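Ras-related protein Rab-21 (PDB 1Z0I) belongs to the Rab branch of the Ras-like small G proteins and binds guanosine-5'-diphosphate in its nucleotide pocket. Local coordinates at residues G81-Y86 / C115-K120; N119-E124 / H145-A150. One frame throughout, in Å; residues are numbered along the deposited sequence.

Interaction 1 of 2, residues G81-Y86 / C115-K120; sequences GAILVY and CIVGNK. With GDP (guanosine-5'-diphosphate), chain C.
Ile83 to Tyr86 pair in parallel register with Cys115 to Gly118, and five backbone hydrogen bonds tie the two strands from Ala82 to Asn119. The first, from Cys115 N to Ala82 O, is short at 2.7 Å; the last joins Asn119 N to Tyr86 O at 3.1 Å. Packing is dense on both faces of the sheet. On the face of Ile83, Val85, Cys115 and Val117, the CG2 methyl of Ile83 meets CG2 of Val117 at 3.8 Å, while Val85 CG2 runs alongside Val117 CB (4.1 Å). Helix 156-169 covers Ile83 and Cys115 here. On the other face, Leu84 leans on helix 97-107, and Tyr86 reaches across to the neighbouring strand. With CG held between the backbone N and the carbonyl carbon (chi1 67°), the phenol ring lies over Gly118, whose CA makes a CH-pi contact 3.8 Å from the ring centroid. Ile116 CG2 comes up at the ring edge, 4.0 Å from CE2, and Phe94 adds an edge-to-face partner. Beyond Gly118 the side-chain packing thins to one apolar touch, Val85 CG1 on Asn119 CB at 3.8 Å. From there the chain turns to the ligand: the extended Lys120 side chain makes no contact with 81-86, runs along the guanine and hydrogen-bonds O4' of GDP through NZ (3.2 Å), the same nitrogen also binding Cys16 O. Two central parallel strands whose C-terminal end opens into a nucleotide site are characteristic of the Ras-like P-loop fold, and Asn119-Lys120 begin its NKxD motif.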
loop_
_atom_site.group_PDB
_atom_site.type_symbol
_atom_site.label_atom_id
_atom_site.label_comp_id
_atom_site.label_asym_id
_atom_site.label_seq_id
_atom_site.Cartn_x
_atom_site.Cartn_y
_atom_site.Cartn_z
ATOM N N GLY A 81 2.841 9.299 3.055
ATOM C CA GLY A 81 2.723 8.360 1.935
ATOM C C GLY A 81 1.378 7.650 1.873
ATOM O O GLY A 81 0.619 7.653 2.839
ATOM N N ALA A 82 1.076 7.022 0.744
ATOM C CA ALA A 82 -0.186 6.282 0.604
ATOM C C ALA A 82 -0.035 5.010 -0.255
ATOM O O ALA A 82 0.630 5.027 -1.297
ATOM C CB ALA A 82 -1.283 7.185 0.040
ATOM N N ILE A 83 -0.652 3.922 0.202
ATOM C CA ILE A 83 -0.592 2.622 -0.487
ATOM C C ILE A 83 -2.015 2.236 -0.972
ATOM O O ILE A 83 -2.912 1.889 -0.176
ATOM C CB ILE A 83 0.078 1.563 0.411
ATOM C CG1 ILE A 83 1.515 2.026 0.745
ATOM C CG2 ILE A 83 0.114 0.160 -0.246
ATOM C CD1 ILE A 83 2.288 1.124 1.717
ATOM N N LEU A 84 -2.233 2.350 -2.278
ATOM C CA LEU A 84 -3.555 2.051 -2.838
ATOM C C LEU A 84 -3.527 0.689 -3.574
ATOM O O LEU A 84 -2.910 0.548 -4.642
ATOM C CB LEU A 84 -4.057 3.225 -3.704
ATOM C CG LEU A 84 -5.289 3.112 -4.606
ATOM C CD1 LEU A 84 -6.553 2.653 -3.869
ATOM C CD2 LEU A 84 -5.535 4.467 -5.334
ATOM N N VAL A 85 -4.202 -0.302 -2.987
ATOM C CA VAL A 85 -4.090 -1.706 -3.405
ATOM C C VAL A 85 -5.326 -2.159 -4.231
ATOM O O VAL A 85 -6.470 -1.760 -3.947
ATOM C CB VAL A 85 -3.856 -2.614 -2.156
ATOM C CG1 VAL A 85 -3.567 -4.082 -2.530
ATOM C CG2 VAL A 85 -2.716 -2.053 -1.294
ATOM N N TYR A 86 -5.075 -2.953 -5.272
ATOM C CA TYR A 86 -6.134 -3.699 -5.960
ATOM C C TYR A 86 -5.740 -5.198 -6.014
ATOM O O TYR A 86 -4.668 -5.607 -5.558
ATOM C CB TYR A 86 -6.423 -3.113 -7.368
ATOM C CG TYR A 86 -5.268 -3.282 -8.325
ATOM C CD1 TYR A 86 -5.114 -4.467 -9.071
ATOM C CD2 TYR A 86 -4.290 -2.290 -8.454
ATOM C CE1 TYR A 86 -4.027 -4.643 -9.912
ATOM C CE2 TYR A 86 -3.207 -2.457 -9.298
ATOM C CZ TYR A 86 -3.083 -3.630 -10.026
ATOM O OH TYR A 86 -2.004 -3.789 -10.870
ATOM N N CYS A 115 1.732 5.060 -3.749
ATOM C CA CYS A 115 2.001 3.744 -4.333
ATOM C C CYS A 115 0.706 3.146 -4.897
ATOM O O CYS A 115 -0.362 3.195 -4.246
ATOM C CB CYS A 115 2.566 2.805 -3.270
ATOM S SG CYS A 115 4.042 3.428 -2.402
ATOM N N ILE A 116 0.773 2.608 -6.112
ATOM C CA ILE A 116 -0.309 1.738 -6.571
ATOM C C ILE A 116 0.211 0.289 -6.662
ATOM O O ILE A 116 1.284 0.024 -7.220
ATOM C CB ILE A 116 -1.072 2.307 -7.807
ATOM C CG1 ILE A 116 -1.772 3.623 -7.393
ATOM C CG2 ILE A 116 -2.102 1.299 -8.346
ATOM C CD1 ILE A 116 -2.246 4.534 -8.525
ATOM N N VAL A 117 -0.536 -0.626 -6.042
ATOM C CA VAL A 117 -0.019 -1.967 -5.727
ATOM C C VAL A 117 -0.945 -3.083 -6.201
ATOM O O VAL A 117 -2.093 -3.182 -5.760
ATOM C CB VAL A 117 0.249 -2.135 -4.196
ATOM C CG1 VAL A 117 0.823 -3.555 -3.872
ATOM C CG2 VAL A 117 1.174 -1.043 -3.696
ATOM N N GLY A 118 -0.421 -3.923 -7.092
ATOM C CA GLY A 118 -1.138 -5.120 -7.533
ATOM C C GLY A 118 -0.804 -6.280 -6.605
ATOM O O GLY A 118 0.312 -6.815 -6.659
ATOM N N ASN A 119 -1.746 -6.645 -5.736
ATOM C CA ASN A 119 -1.532 -7.758 -4.791
ATOM C C ASN A 119 -2.087 -9.096 -5.279
ATOM O O ASN A 119 -2.996 -9.111 -6.127
ATOM C CB ASN A 119 -2.093 -7.427 -3.394
ATOM C CG ASN A 119 -1.690 -8.463 -2.337
ATOM O OD1 ASN A 119 -0.504 -8.787 -2.174
ATOM N ND2 ASN A 119 -2.673 -8.976 -1.610
ATOM N N LYS A 120 -1.561 -10.202 -4.717
ATOM C CA LYS A 120 -2.044 -11.580 -4.952
ATOM C C LYS A 120 -1.411 -12.226 -6.188
ATOM O O LYS A 120 -2.083 -12.968 -6.930
ATOM C CB LYS A 120 -3.591 -11.649 -5.046
ATOM C CG LYS A 120 -4.323 -11.355 -3.733
ATOM C CD LYS A 120 -5.809 -11.684 -3.782
ATOM C CE LYS A 120 -6.500 -11.128 -2.522
ATOM N NZ LYS A 120 -7.926 -11.472 -2.386
HETATM P PB GDP C . -8.691 -6.142 2.882
HETATM O O1B GDP C . -10.207 -6.100 2.941
HETATM O O2B GDP C . -8.256 -5.186 1.812
HETATM O O3B GDP C . -8.102 -5.749 4.219
HETATM O O3A GDP C . -8.259 -7.668 2.499
HETATM P PA GDP C . -7.796 -8.811 3.547
HETATM O O1A GDP C . -6.376 -8.586 4.073
HETATM O O2A GDP C . -8.701 -9.017 4.708
HETATM O "O5'" GDP C . -7.754 -10.134 2.649
HETATM C "C5'" GDP C . -8.890 -10.707 2.022
HETATM C "C4'" GDP C . -8.611 -12.195 1.744
HETATM O "O4'" GDP C . -7.640 -12.408 0.709
HETATM C "C3'" GDP C . -8.086 -12.931 2.956
HETATM O "O3'" GDP C . -8.559 -14.259 2.830
HETATM C "C2'" GDP C . -6.597 -13.005 2.755
HETATM O "O2'" GDP C . -6.024 -14.104 3.491
HETATM C "C1'" GDP C . -6.525 -13.149 1.240
HETATM N N9 GDP C . -5.244 -12.647 0.689
HETATM C C8 GDP C . -4.636 -11.496 1.020
HETATM N N7 GDP C . -3.470 -11.337 0.344
HETATM C C5 GDP C . -3.332 -12.395 -0.464
HETATM C C6 GDP C . -2.318 -12.833 -1.444
HETATM O O6 GDP C . -1.302 -12.139 -1.674
HETATM N N1 GDP C . -2.538 -13.996 -2.076
HETATM C C2 GDP C . -3.626 -14.776 -1.832
HETATM N N2 GDP C . -3.730 -15.940 -2.522
HETATM N N3 GDP C . -4.602 -14.440 -0.934
HETATM C C4 GDP C . -4.503 -13.269 -0.239
#

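Interaction 2 of 2, residues N119-E124 / H145-A150; sequences NKIDLE and HYHTSA. With GDP (guanosine-5'-diphosphate), chain C.
The backbones of 119-124 and 145-150 run parallel for a single bridge, Asn119 with Thr148, then part at 75°, and Thr148 O receives two weak hydrogen bonds, from Lys120 N and Ile121 N. The Asn119 side chain lies crosswise to that of Thr148. Thr148 OG1 donates to Asn119 OD1 at 2.9 Å, arriving well to the side of the C=O bond (110° at the oxygen), and Ala150 N adds a long, weak bond to the same oxygen. This leaves the amide nitrogen ND2 turned to Val17 O, so that both ends of the amide are engaged and its rotation is probably fixed. Ile121 points at the opposing segment and packs along it: CG1 lies 3.7 Å from Ser149 CB, and CG2 packs at the same distance from ND1 of His147, a buried nitrogen with no polar partner in the model. Asp122 turns its carboxylate back over its own backbone, where it meets both Ser149 and the base. Ser149 OG donates to OD1 at 2.9 Å from well above the carboxylate plane, while GDP N1 reaches that oxygen almost straight (175°) and GDP N2 binds OD2 at 2.9 Å. Ser149, whose OG also has a weak bond with Gln152 N, probably helps to position the carboxylate. On the same edge of the base, the Ala150 N-H that leans on Asn119 OD1 also bonds weakly to GDP O6 (2.9 Å). Asparagine, lysine and aspartate of an NKxD motif, joined by the Ser-Ala of an SAK loop, form the guanine-recognition site of Ras-like proteins.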
loop_
_atom_site.group_PDB
_atom_site.type_symbol
_atom_site.label_atom_id
_atom_site.label_comp_id
_atom_site.label_asym_id
_atom_site.label_seq_id
_atom_site.Cartn_x
_atom_site.Cartn_y
_atom_site.Cartn_z
ATOM N N ASN A 119 -1.746 -6.645 -5.736
ATOM C CA ASN A 119 -1.532 -7.758 -4.791
ATOM C C ASN A 119 -2.087 -9.096 -5.279
ATOM O O ASN A 119 -2.996 -9.111 -6.127
ATOM C CB ASN A 119 -2.093 -7.427 -3.394
ATOM C CG ASN A 119 -1.690 -8.463 -2.337
ATOM O OD1 ASN A 119 -0.504 -8.787 -2.174
ATOM N ND2 ASN A 119 -2.673 -8.976 -1.610
ATOM N N LYS A 120 -1.561 -10.202 -4.717
ATOM C CA LYS A 120 -2.044 -11.580 -4.952
ATOM C C LYS A 120 -1.411 -12.226 -6.188
ATOM O O LYS A 120 -2.083 -12.968 -6.930
ATOM C CB LYS A 120 -3.591 -11.649 -5.046
ATOM C CG LYS A 120 -4.323 -11.355 -3.733
ATOM C CD LYS A 120 -5.809 -11.684 -3.782
ATOM C CE LYS A 120 -6.500 -11.128 -2.522
ATOM N NZ LYS A 120 -7.926 -11.472 -2.386
ATOM N N ILE A 121 -0.125 -11.958 -6.413
ATOM C CA ILE A 121 0.512 -12.386 -7.670
ATOM C C ILE A 121 0.830 -13.887 -7.736
ATOM O O ILE A 121 1.214 -14.395 -8.794
ATOM C CB ILE A 121 1.756 -11.537 -8.039
ATOM C CG1 ILE A 121 2.822 -11.632 -6.925
ATOM C CG2 ILE A 121 1.316 -10.093 -8.398
ATOM C CD1 ILE A 121 4.203 -11.108 -7.293
ATOM N N ASP A 122 0.669 -14.579 -6.608
ATOM C CA ASP A 122 0.705 -16.044 -6.567
ATOM C C ASP A 122 -0.448 -16.652 -7.377
ATOM O O ASP A 122 -0.391 -17.829 -7.763
ATOM C CB ASP A 122 0.636 -16.549 -5.113
ATOM C CG ASP A 122 -0.568 -15.995 -4.343
ATOM O OD1 ASP A 122 -0.663 -14.752 -4.119
ATOM O OD2 ASP A 122 -1.420 -16.812 -3.950
ATOM N N LEU A 123 -1.492 -15.857 -7.626
ATOM C CA LEU A 123 -2.666 -16.318 -8.367
ATOM C C LEU A 123 -2.649 -15.888 -9.826
ATOM O O LEU A 123 -3.706 -15.744 -10.434
ATOM C CB LEU A 123 -3.965 -15.840 -7.691
ATOM C CG LEU A 123 -4.270 -16.271 -6.250
ATOM C CD1 LEU A 123 -5.500 -15.553 -5.731
ATOM C CD2 LEU A 123 -4.410 -17.810 -6.084
ATOM N N GLU A 124 -1.457 -15.708 -10.393
ATOM C CA GLU A 124 -1.290 -15.329 -11.807
ATOM C C GLU A 124 -2.162 -16.069 -12.826
ATOM O O GLU A 124 -2.689 -15.447 -13.760
ATOM C CB GLU A 124 0.167 -15.469 -12.236
ATOM C CG GLU A 124 0.911 -14.157 -12.238
ATOM C CD GLU A 124 0.365 -13.156 -13.245
ATOM O OE1 GLU A 124 0.188 -11.999 -12.850
ATOM O OE2 GLU A 124 0.124 -13.508 -14.425
ATOM N N HIS A 145 4.160 2.043 -9.410
ATOM C CA HIS A 145 3.399 0.803 -9.346
ATOM C C HIS A 145 4.276 -0.349 -8.835
ATOM O O HIS A 145 5.453 -0.408 -9.163
ATOM C CB HIS A 145 2.802 0.470 -10.730
ATOM C CG HIS A 145 2.050 -0.825 -10.765
ATOM N ND1 HIS A 145 0.696 -0.902 -10.527
ATOM C CD2 HIS A 145 2.470 -2.098 -10.967
ATOM C CE1 HIS A 145 0.311 -2.165 -10.593
ATOM N NE2 HIS A 145 1.367 -2.912 -10.861
ATOM N N TYR A 146 3.696 -1.253 -8.038
ATOM C CA TYR A 146 4.422 -2.406 -7.480
ATOM C C TYR A 146 3.557 -3.666 -7.469
ATOM O O TYR A 146 2.344 -3.583 -7.298
ATOM C CB TYR A 146 4.858 -2.164 -6.026
ATOM C CG TYR A 146 5.531 -0.850 -5.704
ATOM C CD1 TYR A 146 4.808 0.348 -5.699
ATOM C CD2 TYR A 146 6.886 -0.811 -5.335
ATOM C CE1 TYR A 146 5.419 1.549 -5.385
ATOM C CE2 TYR A 146 7.496 0.388 -5.020
ATOM C CZ TYR A 146 6.756 1.567 -5.046
ATOM O OH TYR A 146 7.351 2.779 -4.737
ATOM N N HIS A 147 4.210 -4.825 -7.574
ATOM C CA HIS A 147 3.578 -6.152 -7.450
ATOM C C HIS A 147 3.917 -6.858 -6.125
ATOM O O HIS A 147 5.086 -6.892 -5.716
ATOM C CB HIS A 147 4.003 -7.032 -8.626
ATOM C CG HIS A 147 3.256 -6.742 -9.897
ATOM N ND1 HIS A 147 1.877 -6.817 -9.989
ATOM C CD2 HIS A 147 3.697 -6.398 -11.130
ATOM C CE1 HIS A 147 1.505 -6.507 -11.219
ATOM N NE2 HIS A 147 2.589 -6.257 -11.933
ATOM N N THR A 148 2.894 -7.395 -5.451
ATOM C CA THR A 148 3.056 -8.071 -4.141
ATOM C C THR A 148 2.265 -9.371 -3.998
ATOM O O THR A 148 1.202 -9.529 -4.579
ATOM C CB THR A 148 2.559 -7.197 -2.957
ATOM O OG1 THR A 148 1.220 -6.758 -3.229
ATOM C CG2 THR A 148 3.480 -6.027 -2.705
ATOM N N SER A 149 2.778 -10.280 -3.180
ATOM C CA SER A 149 1.998 -11.416 -2.709
ATOM C C SER A 149 2.211 -11.510 -1.205
ATOM O O SER A 149 3.315 -11.804 -0.755
ATOM C CB SER A 149 2.419 -12.720 -3.404
ATOM O OG SER A 149 1.750 -13.839 -2.833
ATOM N N ALA A 150 1.150 -11.235 -0.439
ATOM C CA ALA A 150 1.176 -11.354 1.027
ATOM C C ALA A 150 1.239 -12.821 1.495
ATOM O O ALA A 150 1.746 -13.119 2.577
ATOM C CB ALA A 150 -0.037 -10.659 1.627
HETATM P PB GDP C . -8.691 -6.142 2.882
HETATM O O1B GDP C . -10.207 -6.100 2.941
HETATM O O2B GDP C . -8.256 -5.186 1.812
HETATM O O3B GDP C . -8.102 -5.749 4.219
HETATM O O3A GDP C . -8.259 -7.668 2.499
HETATM P PA GDP C . -7.796 -8.811 3.547
HETATM O O1A GDP C . -6.376 -8.586 4.073
HETATM O O2A GDP C . -8.701 -9.017 4.708
HETATM O "O5'" GDP C . -7.754 -10.134 2.649
HETATM C "C5'" GDP C . -8.890 -10.707 2.022
HETATM C "C4'" GDP C . -8.611 -12.195 1.744
HETATM O "O4'" GDP C . -7.640 -12.408 0.709
HETATM C "C3'" GDP C . -8.086 -12.931 2.956
HETATM O "O3'" GDP C . -8.559 -14.259 2.830
HETATM C "C2'" GDP C . -6.597 -13.005 2.755
HETATM O "O2'" GDP C . -6.024 -14.104 3.491
HETATM C "C1'" GDP C . -6.525 -13.149 1.240
HETATM N N9 GDP C . -5.244 -12.647 0.689
HETATM C C8 GDP C . -4.636 -11.496 1.020
HETATM N N7 GDP C . -3.470 -11.337 0.344
HETATM C C5 GDP C . -3.332 -12.395 -0.464
HETATM C C6 GDP C . -2.318 -12.833 -1.444
HETATM O O6 GDP C . -1.302 -12.139 -1.674
HETATM N N1 GDP C . -2.538 -13.996 -2.076
HETATM C C2 GDP C . -3.626 -14.776 -1.832
HETATM N N2 GDP C . -3.730 -15.940 -2.522
HETATM N N3 GDP C . -4.602 -14.440 -0.934
HETATM C C4 GDP C . -4.503 -13.269 -0.239
#

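In the fold
Strand 113-119 connects the two contacts: interaction 1 pairs it with 81-87 on one side, and interaction 2 begins where it meets 144-148 on the other. Interaction 1 lies near the centre of the chain, wholly buried, and consists of regular backbone bonding with apolar side chains between helices. Interaction 2, about 10 Å away between centres, is farther out and includes partly exposed residues; its backbone pairing is brief, and polar side-chain bonds take over. Tyr146 bridges them through backbone bonds to Ile116 and Gly118, and Val117 packs on Thr148. Shared Asn119 and Lys120 lead from the sheet into the loop after strand 113-119, one of those that hold GDP.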